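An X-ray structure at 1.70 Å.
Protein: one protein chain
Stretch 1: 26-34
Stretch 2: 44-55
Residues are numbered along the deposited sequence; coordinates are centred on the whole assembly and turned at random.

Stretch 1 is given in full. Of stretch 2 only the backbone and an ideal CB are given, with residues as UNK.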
# COMPACT_ATOMS: atom_id res chain seq x y z
N LYS A 26 14.29 11.71 6.44
CA LYS A 26 13.55 12.74 5.76
C LYS A 26 12.06 12.73 6.05
O LYS A 26 11.50 13.76 6.43
CB LYS A 26 13.83 12.72 4.25
CG LYS A 26 15.29 12.95 3.98
CD LYS A 26 15.64 12.83 2.50
CE LYS A 26 17.10 13.20 2.28
NZ LYS A 26 17.52 13.07 0.84
N LEU A 27 11.42 11.58 5.88
CA LEU A 27 9.99 11.47 6.13
C LEU A 27 9.65 11.44 7.63
O LEU A 27 8.49 11.64 8.01
CB LEU A 27 9.40 10.25 5.42
CG LEU A 27 8.79 10.55 4.04
CD1 LEU A 27 9.56 11.60 3.24
CD2 LEU A 27 8.50 9.35 3.23
N GLY A 28 10.66 11.17 8.45
CA GLY A 28 10.51 11.25 9.90
C GLY A 28 9.85 10.06 10.56
O GLY A 28 9.34 10.16 11.69
N PHE A 29 9.86 8.91 9.89
CA PHE A 29 9.43 7.69 10.53
C PHE A 29 10.47 7.34 11.59
O PHE A 29 11.66 7.70 11.45
CB PHE A 29 9.28 6.58 9.49
CG PHE A 29 8.00 6.64 8.74
CD1 PHE A 29 6.87 5.96 9.21
CD2 PHE A 29 7.91 7.37 7.57
CE1 PHE A 29 5.66 6.00 8.52
CE2 PHE A 29 6.70 7.42 6.84
CZ PHE A 29 5.58 6.73 7.33
N GLU A 30 10.02 6.73 12.67
CA GLU A 30 10.93 6.24 13.69
C GLU A 30 11.07 4.73 13.55
O GLU A 30 10.12 4.05 13.16
CB GLU A 30 10.39 6.60 15.08
CG GLU A 30 10.52 8.11 15.39
CD GLU A 30 9.78 8.52 16.64
OE1 GLU A 30 9.41 7.63 17.45
OE2 GLU A 30 9.59 9.76 16.84
N VAL A 31 12.24 4.20 13.91
CA VAL A 31 12.40 2.75 13.90
C VAL A 31 11.62 2.11 15.06
O VAL A 31 11.77 2.50 16.23
CB VAL A 31 13.89 2.33 13.99
CG1 VAL A 31 14.00 0.82 14.14
CG2 VAL A 31 14.66 2.83 12.76
N LEU A 32 10.77 1.15 14.72
CA LEU A 32 10.09 0.31 15.70
C LEU A 32 10.89 -0.95 15.95
O LEU A 32 11.14 -1.32 17.10
CB LEU A 32 8.69 -0.06 15.19
CG LEU A 32 7.79 -0.84 16.13
CD1 LEU A 32 7.53 -0.01 17.38
CD2 LEU A 32 6.48 -1.12 15.39
N ARG A 33 11.28 -1.64 14.88
CA ARG A 33 12.14 -2.80 14.99
C ARG A 33 12.99 -2.98 13.73
O ARG A 33 12.61 -2.52 12.66
CB ARG A 33 11.36 -4.08 15.38
CG ARG A 33 10.44 -4.66 14.36
CD ARG A 33 9.67 -5.87 14.97
NE ARG A 33 8.76 -5.45 16.03
CZ ARG A 33 7.57 -4.87 15.81
NH1 ARG A 33 6.81 -4.52 16.84
NH2 ARG A 33 7.14 -4.63 14.57
N GLU A 34 14.14 -3.61 13.87
CA GLU A 34 15.00 -3.95 12.72
C GLU A 34 15.55 -5.34 12.97
O GLU A 34 16.11 -5.59 14.04
CB GLU A 34 16.18 -2.97 12.54
CG GLU A 34 17.11 -3.40 11.36
CD GLU A 34 18.33 -2.49 11.08
OE1 GLU A 34 18.25 -1.30 11.37
OE2 GLU A 34 19.35 -3.00 10.55
N UNK A 44 14.38 -6.79 7.62
CA UNK A 44 13.00 -6.36 7.85
C UNK A 44 13.02 -5.18 8.81
O UNK A 44 13.39 -5.32 9.97
CB UNK A 44 12.14 -7.50 8.40
N UNK A 45 12.63 -4.01 8.32
CA UNK A 45 12.65 -2.77 9.08
C UNK A 45 11.22 -2.30 9.26
O UNK A 45 10.53 -2.01 8.26
CB UNK A 45 13.50 -1.70 8.39
N UNK A 46 10.74 -2.30 10.51
CA UNK A 46 9.40 -1.78 10.84
C UNK A 46 9.50 -0.35 11.37
O UNK A 46 10.25 -0.07 12.30
CB UNK A 46 8.71 -2.68 11.87
N UNK A 47 8.71 0.54 10.78
CA UNK A 47 8.79 1.98 11.07
C UNK A 47 7.43 2.49 11.52
O UNK A 47 6.40 1.98 11.08
CB UNK A 47 9.27 2.76 9.85
N UNK A 48 7.44 3.51 12.36
CA UNK A 48 6.21 4.00 12.92
C UNK A 48 6.23 5.51 12.77
O UNK A 48 7.23 6.14 13.12
CB UNK A 48 6.04 3.57 14.38
N UNK A 49 5.16 6.07 12.23
CA UNK A 49 4.87 7.50 12.47
C UNK A 49 3.43 7.71 12.89
O UNK A 49 2.49 7.42 12.14
CB UNK A 49 5.16 8.33 11.22
N UNK A 50 3.25 8.23 14.11
CA UNK A 50 1.92 8.37 14.68
C UNK A 50 1.36 6.99 14.96
O UNK A 50 1.92 6.25 15.78
CB UNK A 50 1.00 9.16 13.75
N UNK A 51 0.28 6.64 14.27
CA UNK A 51 -0.41 5.37 14.50
C UNK A 51 -0.23 4.53 13.25
O UNK A 51 -0.71 3.41 13.16
CB UNK A 51 -1.89 5.57 14.83
N UNK A 52 0.49 5.10 12.30
CA UNK A 52 0.80 4.49 11.03
C UNK A 52 2.01 3.56 11.18
O UNK A 52 2.96 3.89 11.89
CB UNK A 52 1.06 5.56 9.97
N UNK A 53 1.97 2.40 10.53
CA UNK A 53 3.15 1.53 10.51
C UNK A 53 3.56 1.16 9.10
O UNK A 53 2.72 0.90 8.23
CB UNK A 53 2.89 0.26 11.32
N UNK A 54 4.87 1.17 8.87
CA UNK A 54 5.40 0.86 7.55
C UNK A 54 6.41 -0.25 7.73
O UNK A 54 7.31 -0.14 8.56
CB UNK A 54 6.03 2.09 6.88
N UNK A 55 6.24 -1.35 7.00
CA UNK A 55 7.15 -2.48 7.04
C UNK A 55 7.98 -2.54 5.78
O UNK A 55 7.42 -2.67 4.69
CB UNK A 55 6.38 -3.79 7.23

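Two antiparallel ladders frame the analysis. Glu-30 N donates to the O of position 48 (2.9 Å, 172°) and the N of 48 returns to Glu-30 O (2.8 Å). After Val-31 the register shifts by one: Leu-32 N (2.8 Å) and Arg-33 N (3.2 Å) both donate to the O of 46, a beta bulge, and the N of 46 donates to Arg-33 O (2.9 Å). CB directions follow from this pairing.

Position 44 has extended angles (-108/113) and a sideways CB with nothing of stretch 1 within 5.5 Å, so many residues would suit. It is Lys-44, whose NZ forms salt bridges within its own stretch, to acidic oxygens at positions 46 and 55.

Position 45 pairs with Glu-34, and its ideal CB lies 5.0 Å from Glu-34 CG, on the face that also carries Val-31. An aliphatic chain, or a longer polar one, would fit. Leu-45 places CD1 3.9 Å from Glu-34 CB and 4.1 Å from Val-31 CG2.

Position 46 sits opposite Arg-33, its ideal CB 3.6 Å from Arg-33 CG. The guanidinium bends back to this side, with chi1 and chi3 both p, so an acid is favoured, though an amide or hydroxyl could also accept. Asp-46 OD2 takes a hydrogen bond from Arg-33 NH2 at 2.9 Å and 166°, near the guanidinium plane, as part of a salt bridge. Asp-46 OD2 also lies 3.0 Å from Lys-44 NZ in the salt bridge within the stretch.

Position 47 pairs with Val-31, and its ideal CB is 3.8 Å from Phe-29 CB. This apolar setting suits Leu, Ile, Val or Met. Leu-47 packs its CB 3.8 Å from Phe-29 CB and its CD2 4.0 Å from Val-31 CG2.

At 48 the CB joins the Glu-30 and Arg-33 face, 4.6 Å from Leu-32 CB. A long chain with an aliphatic stem, a Thr or a basic residue would be reasonable. Lys-48 lays CD 4.2 Å from Leu-32 CD2; its end then leads away, and Lys-48 NZ donates to the backbone O of position 50 (3.2 Å).

Position 49 points toward stretch 1, its ideal CB 3.5 Å from Phe-29 CD1, so an apolar residue is expected. Leu-49 CB lies over one face of the Phe-29 ring, 4.0 Å from its centroid, while its CD1 reaches Gly-28 O at 3.5 Å.

Positions 50 and 51 lie in the type II' turn, out of reach. Angles of 68/-116 at 50 favour glycine, and it is Gly-50; a small polar residue suits 51, here Ser-51.

The ideal CB of position 52 points toward stretch 1 and lies 4.8 Å from Phe-29 CE1; apolar or amide chains would fit. Gln-52 lies at the ring edge, near its plane.

Position 53 directs its CB away, so only a long chain could return. Glu-53 does, bringing OE2 to 3.7 Å from Arg-33 NH2 in a long salt bridge.

At 54 the ideal CB, 4.3 Å from Phe-29 CE1, calls for an aliphatic group. Leu-54 CD2 covers the ring face opposite Leu-49, 4.0 Å from the centroid.

Position 55 points sideways and is unconstrained by stretch 1; it is Glu-55, whose OE1 lies 3.0 Å from Lys-44 NZ in a salt bridge.

Stretch 2 44-55: KLDLKLGSQELE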
# COMPACT_ATOMS: atom_id res chain seq x y z
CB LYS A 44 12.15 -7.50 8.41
CG LYS A 44 10.65 -7.24 8.39
CD LYS A 44 9.87 -8.49 8.82
CE LYS A 44 8.39 -8.17 8.96
NZ LYS A 44 8.15 -7.22 10.08
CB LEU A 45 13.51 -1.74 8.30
CG LEU A 45 13.71 -0.34 8.86
CD1 LEU A 45 14.43 -0.38 10.24
CD2 LEU A 45 14.43 0.56 7.86
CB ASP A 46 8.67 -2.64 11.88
CG ASP A 46 8.34 -4.04 11.36
OD1 ASP A 46 7.77 -4.16 10.27
OD2 ASP A 46 8.62 -5.03 12.07
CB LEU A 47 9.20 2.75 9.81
CG LEU A 47 10.53 2.39 9.14
CD1 LEU A 47 10.83 3.25 7.93
CD2 LEU A 47 11.69 2.46 10.14
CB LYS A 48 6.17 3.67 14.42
CG LYS A 48 4.80 3.75 15.09
CD LYS A 48 4.13 2.37 15.11
CE LYS A 48 2.83 2.40 15.89
NZ LYS A 48 1.77 3.11 15.11
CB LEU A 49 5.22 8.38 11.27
CG LEU A 49 5.05 9.90 11.48
CD1 LEU A 49 6.00 10.46 12.54
CD2 LEU A 49 5.24 10.65 10.18
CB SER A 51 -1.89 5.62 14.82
OG SER A 51 -2.62 5.94 13.64
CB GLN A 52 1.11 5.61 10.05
CG GLN A 52 1.06 5.19 8.62
CD GLN A 52 1.83 6.14 7.75
OE1 GLN A 52 1.85 7.35 8.00
NE2 GLN A 52 2.45 5.61 6.70
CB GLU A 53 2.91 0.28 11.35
CG GLU A 53 4.12 -0.63 11.50
CD GLU A 53 4.02 -1.54 12.74
OE1 GLU A 53 3.34 -1.16 13.72
OE2 GLU A 53 4.63 -2.64 12.72
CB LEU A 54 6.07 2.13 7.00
CG LEU A 54 6.06 2.49 5.54
CD1 LEU A 54 4.61 2.67 5.03
CD2 LEU A 54 6.89 3.75 5.39
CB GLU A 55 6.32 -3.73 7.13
CG GLU A 55 7.02 -5.00 7.39
CD GLU A 55 6.03 -6.02 7.90
OE1 GLU A 55 5.62 -5.96 9.10
OE2 GLU A 55 5.63 -6.86 7.09
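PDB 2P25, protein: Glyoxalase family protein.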